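Local coordinates for protein quinone oxidoreductase 1 (Escherichia coli, PDB 1QOR) that catalyses the one-electron reduction of quinones to semiquinones by NADPH, working as a homodimer of the zinc-containing alcohol dehydrogenase family, at residues A[120-123]-A[124-128]; A[129-132]-A[133-137]; A[198-201]-A[202-206]; A[220-223]-A[224-228]. All blocks are in the same frame, centred on the assembly; numbering follows the deposited sequence.

Contact 1. Residues A[120-123]-A[124-128]; sequences ASFL and KGLTV. With NDP (NADPH dihydro-nicotinamide-adenine-dinucleotide phosphate), chain D.
Gly125 N bonds to Ser121 O at 2.7 Å, Leu126 N to Phe122 O and Thr127 N to Leu123 O, so residues 120-123 and 124-128 form successive turns of helix 115-135. The helix is kinked here, where the N of Ala120 and of Leu123 lacks the bond to the preceding turn; Leu123 N is taken instead by the carboxylate of Glu64. Gly125 brings its N close to Ser121 O in a turn where it has no side chain to place. Leu123 O also accepts from Thr127 OG1 at 2.8 Å, and the two donors of Thr127 arrive from opposite faces of the carbonyl plane. The torsion that sets this hydroxyl beside its own backbone N (chi1 -57°) sends CG2 the other way, and both branches border the nicotinamide: OG1 lies 3.2 Å and CG2 3.4 Å from C4N of NADPH. Leu123 adds an apolar wall, its CD2 being 3.7 Å from C5N of the cofactor. On another side of the helix, Leu126 CD1 sits over one face of the Phe122 ring, 4.0 Å from its centroid, in a CH-pi contact. Lys124 runs its aliphatic chain past Ala120 O and gives its ammonium to Asn41 and Ile40. Helix 273-288 covers Phe122 and Leu126, helix 152-164 packs on Lys124 and Val128, and helix 266-269 meets Leu126 and Thr127.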
# COMPACT_ATOMS: atom_id res chain seq x y z
N ALA A 120 17.85 16.34 19.34
CA ALA A 120 18.55 15.62 18.29
C ALA A 120 17.76 14.34 17.91
O ALA A 120 17.93 13.75 16.82
CB ALA A 120 19.97 15.23 18.78
N SER A 121 16.84 13.94 18.78
CA SER A 121 16.22 12.65 18.57
C SER A 121 14.76 12.48 18.82
O SER A 121 14.26 11.36 18.64
CB SER A 121 16.92 11.70 19.54
OG SER A 121 16.62 12.13 20.87
N PHE A 122 14.06 13.51 19.28
CA PHE A 122 12.63 13.32 19.57
C PHE A 122 11.73 13.04 18.34
O PHE A 122 11.08 12.00 18.26
CB PHE A 122 12.09 14.48 20.44
CG PHE A 122 10.81 14.13 21.17
CD1 PHE A 122 10.76 13.05 22.05
CD2 PHE A 122 9.65 14.87 20.94
CE1 PHE A 122 9.56 12.71 22.69
CE2 PHE A 122 8.45 14.54 21.59
CZ PHE A 122 8.41 13.46 22.46
N LEU A 123 11.70 13.94 17.37
CA LEU A 123 10.90 13.74 16.16
C LEU A 123 11.40 12.49 15.41
O LEU A 123 10.63 11.63 15.04
CB LEU A 123 10.99 14.97 15.24
CG LEU A 123 9.95 15.04 14.09
CD1 LEU A 123 9.65 16.51 13.69
CD2 LEU A 123 10.47 14.27 12.90
N LYS A 124 12.71 12.40 15.18
CA LYS A 124 13.27 11.27 14.46
C LYS A 124 13.10 9.93 15.22
O LYS A 124 12.84 8.87 14.59
CB LYS A 124 14.74 11.56 14.16
CG LYS A 124 14.98 12.74 13.23
CD LYS A 124 16.47 13.20 13.31
CE LYS A 124 16.71 14.64 12.80
NZ LYS A 124 16.09 15.78 13.63
N GLY A 125 13.18 9.95 16.55
CA GLY A 125 13.04 8.71 17.31
C GLY A 125 11.61 8.21 17.33
O GLY A 125 11.34 6.99 17.31
N LEU A 126 10.66 9.14 17.42
CA LEU A 126 9.23 8.78 17.38
C LEU A 126 8.94 8.17 16.00
O LEU A 126 8.12 7.23 15.85
CB LEU A 126 8.38 10.03 17.61
CG LEU A 126 8.45 10.66 19.02
CD1 LEU A 126 7.56 11.86 19.02
CD2 LEU A 126 7.96 9.72 20.11
N THR A 127 9.59 8.72 14.97
CA THR A 127 9.45 8.18 13.63
C THR A 127 10.01 6.73 13.57
O THR A 127 9.35 5.81 13.10
CB THR A 127 10.23 9.02 12.64
OG1 THR A 127 9.75 10.36 12.74
CG2 THR A 127 10.03 8.52 11.23
N VAL A 128 11.20 6.53 14.13
CA VAL A 128 11.78 5.19 14.08
C VAL A 128 10.89 4.23 14.86
O VAL A 128 10.65 3.11 14.43
CB VAL A 128 13.25 5.16 14.58
CG1 VAL A 128 13.69 3.73 14.87
CG2 VAL A 128 14.14 5.80 13.54
PA NDP D . 18.86 13.05 6.88
O1A NDP D . 19.72 13.57 7.97
O2A NDP D . 18.67 11.58 6.77
O5B NDP D . 19.26 13.66 5.52
C5B NDP D . 18.79 13.17 4.29
C4B NDP D . 19.76 12.17 3.76
O4B NDP D . 19.03 11.59 2.69
C3B NDP D . 21.05 12.70 3.12
O3B NDP D . 22.05 12.92 4.15
C2B NDP D . 21.32 11.69 2.02
O2B NDP D . 22.18 10.69 2.54
C1B NDP D . 19.88 11.12 1.65
N9A NDP D . 19.64 11.58 0.27
C8A NDP D . 19.53 10.83 -0.83
N7A NDP D . 19.36 11.62 -1.89
C5A NDP D . 19.37 12.84 -1.41
C6A NDP D . 19.26 14.01 -2.16
N6A NDP D . 19.11 14.00 -3.48
N1A NDP D . 19.31 15.15 -1.48
C2A NDP D . 19.47 15.19 -0.12
N3A NDP D . 19.58 14.07 0.59
C4A NDP D . 19.54 12.87 -0.06
O3 NDP D . 17.44 13.67 7.24
PN NDP D . 16.35 13.44 8.37
O1N NDP D . 16.79 12.41 9.38
O2N NDP D . 15.88 14.79 8.86
O5D NDP D . 15.16 12.81 7.44
C5D NDP D . 15.28 11.64 6.63
C4D NDP D . 14.09 11.47 5.75
O4D NDP D . 12.94 11.07 6.54
C3D NDP D . 13.69 12.73 5.00
O3D NDP D . 13.31 12.40 3.66
C2D NDP D . 12.48 13.22 5.83
O2D NDP D . 11.64 14.05 5.08
C1D NDP D . 11.78 11.94 6.21
N1N NDP D . 11.00 11.84 7.46
C2N NDP D . 9.74 11.29 7.43
C3N NDP D . 9.03 11.20 8.61
C7N NDP D . 7.64 10.57 8.64
O7N NDP D . 7.03 10.43 9.69
N7N NDP D . 7.19 10.19 7.46
C4N NDP D . 9.56 11.62 9.82
C5N NDP D . 10.85 12.17 9.84
C6N NDP D . 11.55 12.28 8.65
P2B NDP D . 23.22 9.84 1.55
O1X NDP D . 23.73 8.74 2.40
O2X NDP D . 22.39 9.37 0.43
O3X NDP D . 24.22 10.85 1.16

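Contact 2. Residues A[129-132]-A[133-137]; sequences YYLL and RKTYE. With NDP (NADPH dihydro-nicotinamide-adenine-dinucleotide phosphate), chain D.
Tyr130 O accepts two backbone bonds, from Lys134 N at 2.7 Å and from Thr135 N at 2.9 Å, the donors coming from opposite faces of its carbonyl plane. The second belongs to a wider, pi-type turn in the last stretch of helix 115-135. Among side-chain bonds, Arg133 folds back through bends at chi2 and chi3, and its NE and NH2 grip Leu132 O side-on, both at 3.0 Å and both from one face of the carbonyl. The Tyr130 hydroxyl donates a hydrogen bond to the carboxamide oxygen O7N of NADPH, 2.6 Å from OH. A water bridges Tyr129 OH and, weakly, Lys134 NZ. Van der Waals contacts complete the set: Arg133 CG lies 3.8 Å from Tyr129 CD1, the two side chains crossing near a right angle, and Thr135 OG1 touches the edge of the Tyr130 ring at CD1. That ring stands between its own backbone N and carbonyl carbon (chi1 84°) and stacks on Tyr269. A tyrosine suits the place because one residue supplies a long rigid reach and a terminal donor. The arrangement is a helix end with a pi-type turn, from which Tyr130 reaches into the NADPH site.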
# COMPACT_ATOMS: atom_id res chain seq x y z
N TYR A 129 10.36 4.71 15.97
CA TYR A 129 9.50 3.85 16.76
C TYR A 129 8.25 3.39 15.98
O TYR A 129 7.97 2.18 15.93
CB TYR A 129 9.09 4.55 18.06
CG TYR A 129 8.04 3.80 18.85
CD1 TYR A 129 8.37 2.69 19.62
CD2 TYR A 129 6.70 4.21 18.83
CE1 TYR A 129 7.43 2.01 20.34
CE2 TYR A 129 5.72 3.54 19.56
CZ TYR A 129 6.11 2.46 20.31
OH TYR A 129 5.20 1.87 21.13
N TYR A 130 7.47 4.31 15.39
CA TYR A 130 6.26 3.81 14.71
C TYR A 130 6.62 3.01 13.46
O TYR A 130 5.99 2.00 13.15
CB TYR A 130 5.21 4.92 14.43
CG TYR A 130 5.43 5.71 13.15
CD1 TYR A 130 5.17 5.15 11.90
CD2 TYR A 130 5.87 7.03 13.21
CE1 TYR A 130 5.35 5.93 10.72
CE2 TYR A 130 6.05 7.79 12.06
CZ TYR A 130 5.79 7.25 10.81
OH TYR A 130 5.98 8.06 9.68
N LEU A 131 7.65 3.44 12.75
CA LEU A 131 8.08 2.69 11.58
C LEU A 131 8.43 1.20 11.83
O LEU A 131 7.94 0.33 11.13
CB LEU A 131 9.29 3.37 10.97
CG LEU A 131 9.08 4.64 10.15
CD1 LEU A 131 10.44 5.12 9.64
CD2 LEU A 131 8.14 4.36 8.99
N LEU A 132 9.21 0.91 12.87
CA LEU A 132 9.68 -0.46 13.18
C LEU A 132 8.78 -1.29 14.07
O LEU A 132 8.96 -2.53 14.19
CB LEU A 132 11.07 -0.39 13.83
CG LEU A 132 12.17 0.35 13.06
CD1 LEU A 132 13.52 0.13 13.72
CD2 LEU A 132 12.23 -0.18 11.66
N ARG A 133 7.87 -0.60 14.76
CA ARG A 133 6.97 -1.26 15.67
C ARG A 133 5.50 -1.19 15.25
O ARG A 133 4.75 -2.07 15.61
CB ARG A 133 7.13 -0.66 17.06
CG ARG A 133 8.61 -0.44 17.53
CD ARG A 133 9.18 -1.69 18.16
NE ARG A 133 9.43 -2.68 17.13
CZ ARG A 133 9.24 -3.99 17.24
NH1 ARG A 133 8.80 -4.54 18.38
NH2 ARG A 133 9.39 -4.74 16.15
N LYS A 134 5.09 -0.20 14.47
CA LYS A 134 3.67 -0.10 14.11
C LYS A 134 3.35 -0.28 12.64
O LYS A 134 2.45 -1.03 12.29
CB LYS A 134 3.11 1.27 14.53
CG LYS A 134 3.36 1.69 15.97
CD LYS A 134 2.79 0.71 16.94
CE LYS A 134 2.53 1.38 18.31
NZ LYS A 134 2.38 0.35 19.40
N THR A 135 4.03 0.45 11.77
CA THR A 135 3.77 0.35 10.34
C THR A 135 3.95 -1.09 9.85
O THR A 135 3.20 -1.61 9.00
CB THR A 135 4.68 1.30 9.58
OG1 THR A 135 4.46 2.63 10.07
CG2 THR A 135 4.47 1.21 8.08
N TYR A 136 4.97 -1.73 10.41
CA TYR A 136 5.29 -3.11 10.12
C TYR A 136 6.11 -3.53 11.35
O TYR A 136 6.97 -2.77 11.80
CB TYR A 136 6.13 -3.19 8.85
CG TYR A 136 6.66 -4.57 8.58
CD1 TYR A 136 7.85 -5.01 9.15
CD2 TYR A 136 5.99 -5.43 7.74
CE1 TYR A 136 8.36 -6.25 8.89
CE2 TYR A 136 6.48 -6.67 7.46
CZ TYR A 136 7.68 -7.08 8.04
OH TYR A 136 8.15 -8.33 7.76
N GLU A 137 5.81 -4.68 11.93
CA GLU A 137 6.52 -5.11 13.11
C GLU A 137 7.78 -5.94 12.82
O GLU A 137 7.70 -7.12 12.55
CB GLU A 137 5.59 -5.89 13.99
CG GLU A 137 6.19 -6.23 15.30
CD GLU A 137 5.20 -6.95 16.19
OE1 GLU A 137 4.51 -7.87 15.70
OE2 GLU A 137 5.10 -6.56 17.39
PA NDP D . 18.86 13.05 6.88
O1A NDP D . 19.72 13.57 7.97
O2A NDP D . 18.67 11.58 6.77
O5B NDP D . 19.26 13.66 5.52
C5B NDP D . 18.79 13.17 4.29
C4B NDP D . 19.76 12.17 3.76
O4B NDP D . 19.03 11.59 2.69
C3B NDP D . 21.05 12.70 3.12
O3B NDP D . 22.05 12.92 4.15
C2B NDP D . 21.32 11.69 2.02
O2B NDP D . 22.18 10.69 2.54
C1B NDP D . 19.88 11.12 1.65
N9A NDP D . 19.64 11.58 0.27
C8A NDP D . 19.53 10.83 -0.83
N7A NDP D . 19.36 11.62 -1.89
C5A NDP D . 19.37 12.84 -1.41
C6A NDP D . 19.26 14.01 -2.16
N6A NDP D . 19.11 14.00 -3.48
N1A NDP D . 19.31 15.15 -1.48
C2A NDP D . 19.47 15.19 -0.12
N3A NDP D . 19.58 14.07 0.59
C4A NDP D . 19.54 12.87 -0.06
O3 NDP D . 17.44 13.67 7.24
PN NDP D . 16.35 13.44 8.37
O1N NDP D . 16.79 12.41 9.38
O2N NDP D . 15.88 14.79 8.86
O5D NDP D . 15.16 12.81 7.44
C5D NDP D . 15.28 11.64 6.63
C4D NDP D . 14.09 11.47 5.75
O4D NDP D . 12.94 11.07 6.54
C3D NDP D . 13.69 12.73 5.00
O3D NDP D . 13.31 12.40 3.66
C2D NDP D . 12.48 13.22 5.83
O2D NDP D . 11.64 14.05 5.08
C1D NDP D . 11.78 11.94 6.21
N1N NDP D . 11.00 11.84 7.46
C2N NDP D . 9.74 11.29 7.43
C3N NDP D . 9.03 11.20 8.61
C7N NDP D . 7.64 10.57 8.64
O7N NDP D . 7.03 10.43 9.69
N7N NDP D . 7.19 10.19 7.46
C4N NDP D . 9.56 11.62 9.82
C5N NDP D . 10.85 12.17 9.84
C6N NDP D . 11.55 12.28 8.65
P2B NDP D . 23.22 9.84 1.55
O1X NDP D . 23.73 8.74 2.40
O2X NDP D . 22.39 9.37 0.43
O3X NDP D . 24.22 10.85 1.16
O HOH W 1 2.14 2.84 21.76

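Contact 3. Residues A[198-201]-A[202-206]; sequences VERL and KEITG
Leu201 O is held by two donors of one residue, Thr205 OG1 at 2.9 Å and Thr205 N at 3.1 Å, which approach from opposite faces of its carbonyl plane. This lies at the C-terminal end of helix 197-204 in the Rossmann-type nucleotide-binding domain, where the chain leaves the helix in a Schellman motif: Gly206, at positive phi, is the C-prime residue, and its N bonds to Glu203 O. Glycine suits that place because it adopts positive phi at little cost. Thr205 holds its hydroxyl between backbone N and carbonyl carbon (chi1 65°), which turns OG1 back toward the preceding turn; the same oxygen also accepts from Lys209 N. Two salt bridges run along the outside of the helix. Glu199 and Lys202 lie side by side and point the same way, with NZ reaching OE2 at 2.7 Å on the syn side of the carboxylate and making a weak bond to OE1. In the other, Arg200 NH1 approaches Glu203 OE1 from well above the carboxylate plane, while the oxygen stays close to the plane of the guanidinium. Arg200 bends at chi2 and chi3 to reach it, and its NE forms a further salt bridge with Glu195. Long, flexible charged chains suit this surface. Ile204 and Leu201 serve the inner side, both packing on Ile169 of strand 167-172, and Ile204 also meets Ile190 of strand 188-191. Ile204 CD1 lies over one face of the Arg200 guanidinium, 4.1 Å from NH2.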
# COMPACT_ATOMS: atom_id res chain seq x y z
N VAL A 198 20.19 -3.50 -6.29
CA VAL A 198 19.32 -4.67 -6.44
C VAL A 198 20.11 -5.96 -6.44
O VAL A 198 19.77 -6.90 -5.71
CB VAL A 198 18.39 -4.55 -7.70
CG1 VAL A 198 17.62 -5.84 -7.93
CG2 VAL A 198 17.35 -3.41 -7.48
N GLU A 199 21.19 -6.01 -7.23
CA GLU A 199 22.03 -7.19 -7.28
C GLU A 199 22.69 -7.45 -5.90
O GLU A 199 22.64 -8.59 -5.40
CB GLU A 199 23.06 -7.08 -8.40
CG GLU A 199 22.48 -7.26 -9.83
CD GLU A 199 21.40 -8.41 -9.98
OE1 GLU A 199 21.64 -9.54 -9.50
OE2 GLU A 199 20.30 -8.17 -10.57
N ARG A 200 23.25 -6.43 -5.25
CA ARG A 200 23.86 -6.65 -3.92
C ARG A 200 22.81 -7.12 -2.94
O ARG A 200 23.07 -8.01 -2.14
CB ARG A 200 24.53 -5.39 -3.37
CG ARG A 200 25.88 -5.04 -3.98
CD ARG A 200 26.99 -5.97 -3.47
NE ARG A 200 27.40 -5.69 -2.08
CZ ARG A 200 27.59 -6.64 -1.16
NH1 ARG A 200 27.40 -7.94 -1.44
NH2 ARG A 200 27.98 -6.29 0.06
N LEU A 201 21.60 -6.55 -3.00
CA LEU A 201 20.57 -6.97 -2.07
C LEU A 201 20.18 -8.43 -2.28
O LEU A 201 19.93 -9.17 -1.30
CB LEU A 201 19.33 -6.04 -2.08
CG LEU A 201 18.37 -6.72 -1.08
CD1 LEU A 201 18.21 -5.93 0.16
CD2 LEU A 201 17.06 -7.28 -1.67
N LYS A 202 20.12 -8.88 -3.52
CA LYS A 202 19.80 -10.29 -3.79
C LYS A 202 20.94 -11.21 -3.28
O LYS A 202 20.70 -12.28 -2.73
CB LYS A 202 19.58 -10.53 -5.28
CG LYS A 202 18.25 -10.01 -5.76
CD LYS A 202 18.01 -10.34 -7.21
CE LYS A 202 19.09 -9.78 -8.08
NZ LYS A 202 18.88 -10.22 -9.52
N GLU A 203 22.17 -10.75 -3.48
CA GLU A 203 23.35 -11.48 -3.05
C GLU A 203 23.33 -11.62 -1.51
O GLU A 203 23.32 -12.74 -1.01
CB GLU A 203 24.58 -10.72 -3.53
CG GLU A 203 25.88 -11.36 -3.19
CD GLU A 203 27.04 -10.75 -3.95
OE1 GLU A 203 26.98 -9.53 -4.19
OE2 GLU A 203 28.01 -11.50 -4.29
N ILE A 204 23.17 -10.50 -0.81
CA ILE A 204 23.15 -10.46 0.66
C ILE A 204 22.05 -11.33 1.28
O ILE A 204 22.25 -11.94 2.37
CB ILE A 204 23.00 -8.98 1.19
CG1 ILE A 204 24.27 -8.16 0.93
CG2 ILE A 204 22.75 -8.94 2.68
CD1 ILE A 204 24.07 -6.65 1.11
N THR A 205 20.92 -11.43 0.59
CA THR A 205 19.79 -12.22 1.11
C THR A 205 19.69 -13.67 0.59
O THR A 205 18.67 -14.35 0.79
CB THR A 205 18.44 -11.47 0.84
OG1 THR A 205 18.22 -11.39 -0.57
CG2 THR A 205 18.52 -10.07 1.41
N GLY A 206 20.71 -14.12 -0.11
CA GLY A 206 20.68 -15.48 -0.58
C GLY A 206 19.62 -15.64 -1.63
O GLY A 206 19.10 -16.74 -1.84

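Contact 4. Residues A[220-223]-A[224-228]; sequences DTWE and RSLDC
Arg224 NH2 donates to Asp220 O at 3.1 Å, keeping the oxygen near the guanidinium plane although the nitrogen itself stands well above the carbonyl plane. A water completes the link, donating a hydrogen bond to Asp220 O at 3.0 Å and accepting from Arg224 N and NE. Arginine fits here because its several N-H groups can serve the carbonyl and the water together. Backbone bonds then carry the short helix 222-227 of the Rossmann-type domain: Ser225 N to Thr221 O at 2.8 Å, Leu226 N to Trp222 O and Asp227 N to Glu223 O. Apolar contact comes from Leu226, whose CD1 lies over the six-membered ring of Trp222, 3.9 Å from its centroid, in a CH-pi contact. The indole swings out anti to its backbone N (chi1 176°), which brings that face to the leucine one turn on. Among hydroxyls, Thr221 OG1 and Ser225 OG both bond to Asp215 OD2, tying this side of the helix to the end of strand 210-215. The Asp220 side chain lies about 4 Å from the bound NADPH. Trp222, Ser225 and Leu226 rest on Met235 of strand 233-237, Trp222 also packs on Leu250 of the second subunit, and Arg224 and Asp227 meet helix 197-204.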
# COMPACT_ATOMS: atom_id res chain seq x y z
N ASP A 220 14.57 9.01 -6.52
CA ASP A 220 15.75 8.28 -7.02
C ASP A 220 15.79 6.77 -6.82
O ASP A 220 16.31 6.06 -7.67
CB ASP A 220 17.05 8.90 -6.52
CG ASP A 220 17.33 10.27 -7.13
OD1 ASP A 220 16.61 10.70 -8.08
OD2 ASP A 220 18.28 10.94 -6.67
N THR A 221 15.13 6.27 -5.78
CA THR A 221 15.20 4.85 -5.45
C THR A 221 13.93 4.04 -5.63
O THR A 221 13.92 2.82 -5.43
CB THR A 221 15.68 4.68 -3.99
OG1 THR A 221 14.91 5.54 -3.12
CG2 THR A 221 17.17 5.03 -3.88
N TRP A 222 12.86 4.72 -6.01
CA TRP A 222 11.56 4.09 -6.17
C TRP A 222 11.56 2.73 -6.86
O TRP A 222 11.10 1.73 -6.31
CB TRP A 222 10.59 5.09 -6.89
CG TRP A 222 9.20 4.51 -7.21
CD1 TRP A 222 8.70 4.26 -8.45
CD2 TRP A 222 8.18 4.08 -6.27
NE1 TRP A 222 7.46 3.69 -8.34
CE2 TRP A 222 7.11 3.56 -7.02
CE3 TRP A 222 8.08 4.09 -4.87
CZ2 TRP A 222 5.94 3.05 -6.43
CZ3 TRP A 222 6.90 3.59 -4.27
CH2 TRP A 222 5.85 3.08 -5.06
N GLU A 223 12.02 2.69 -8.10
CA GLU A 223 12.03 1.46 -8.87
C GLU A 223 12.99 0.40 -8.27
O GLU A 223 12.61 -0.78 -8.12
CB GLU A 223 12.35 1.80 -10.33
CG GLU A 223 11.18 1.52 -11.31
CD GLU A 223 10.36 2.78 -11.70
OE1 GLU A 223 10.86 3.92 -11.45
OE2 GLU A 223 9.22 2.62 -12.27
N ARG A 224 14.19 0.83 -7.88
CA ARG A 224 15.16 -0.08 -7.26
C ARG A 224 14.59 -0.74 -5.98
O ARG A 224 14.63 -1.97 -5.84
CB ARG A 224 16.51 0.62 -7.02
CG ARG A 224 17.28 0.80 -8.33
CD ARG A 224 18.60 1.57 -8.24
NE ARG A 224 18.40 2.94 -7.79
CZ ARG A 224 19.36 3.71 -7.26
NH1 ARG A 224 20.60 3.26 -7.15
NH2 ARG A 224 19.05 4.90 -6.74
N SER A 225 13.90 0.05 -5.15
CA SER A 225 13.32 -0.49 -3.93
C SER A 225 12.22 -1.52 -4.19
O SER A 225 12.16 -2.57 -3.50
CB SER A 225 12.81 0.63 -3.07
OG SER A 225 13.90 1.39 -2.56
N LEU A 226 11.36 -1.26 -5.18
CA LEU A 226 10.30 -2.23 -5.48
C LEU A 226 10.92 -3.56 -5.94
O LEU A 226 10.42 -4.65 -5.62
CB LEU A 226 9.35 -1.66 -6.55
CG LEU A 226 8.55 -0.40 -6.12
CD1 LEU A 226 7.65 0.04 -7.27
CD2 LEU A 226 7.70 -0.66 -4.87
N ASP A 227 12.04 -3.47 -6.66
CA ASP A 227 12.76 -4.63 -7.12
C ASP A 227 13.46 -5.42 -5.98
O ASP A 227 13.91 -6.55 -6.21
CB ASP A 227 13.80 -4.22 -8.18
CG ASP A 227 13.19 -4.07 -9.56
OD1 ASP A 227 12.12 -4.68 -9.83
OD2 ASP A 227 13.79 -3.35 -10.40
N CYS A 228 13.54 -4.87 -4.77
CA CYS A 228 14.18 -5.59 -3.64
C CYS A 228 13.17 -6.30 -2.80
O CYS A 228 13.51 -6.89 -1.78
CB CYS A 228 14.94 -4.63 -2.73
SG CYS A 228 16.28 -3.84 -3.60
O HOH W 2 15.52 3.38 -8.71

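All four contacts are local, each closing a turn or two of helix, and they follow one another along the chain without nesting or crossing. Contacts 1 and 2 adjoin on helix 115-135, their centres about 13 Å apart; both touch NADPH at its nicotinamide end, and contact 2 also reaches the second subunit through Thr135 O and Tyr260 of that subunit. The chain then runs through the Rossmann-type domain to contact 3 on helix 197-204, passes along strand 210-215 of the parallel sheet and arrives at contact 4 on helix 222-227. These last two touch directly, Val198 CG2 lying 3.5 Å from Arg224 O and Leu201 CD2 3.6 Å from Cys228 CB, so helix 197-204 packs against helix 222-227 and the residue that follows it.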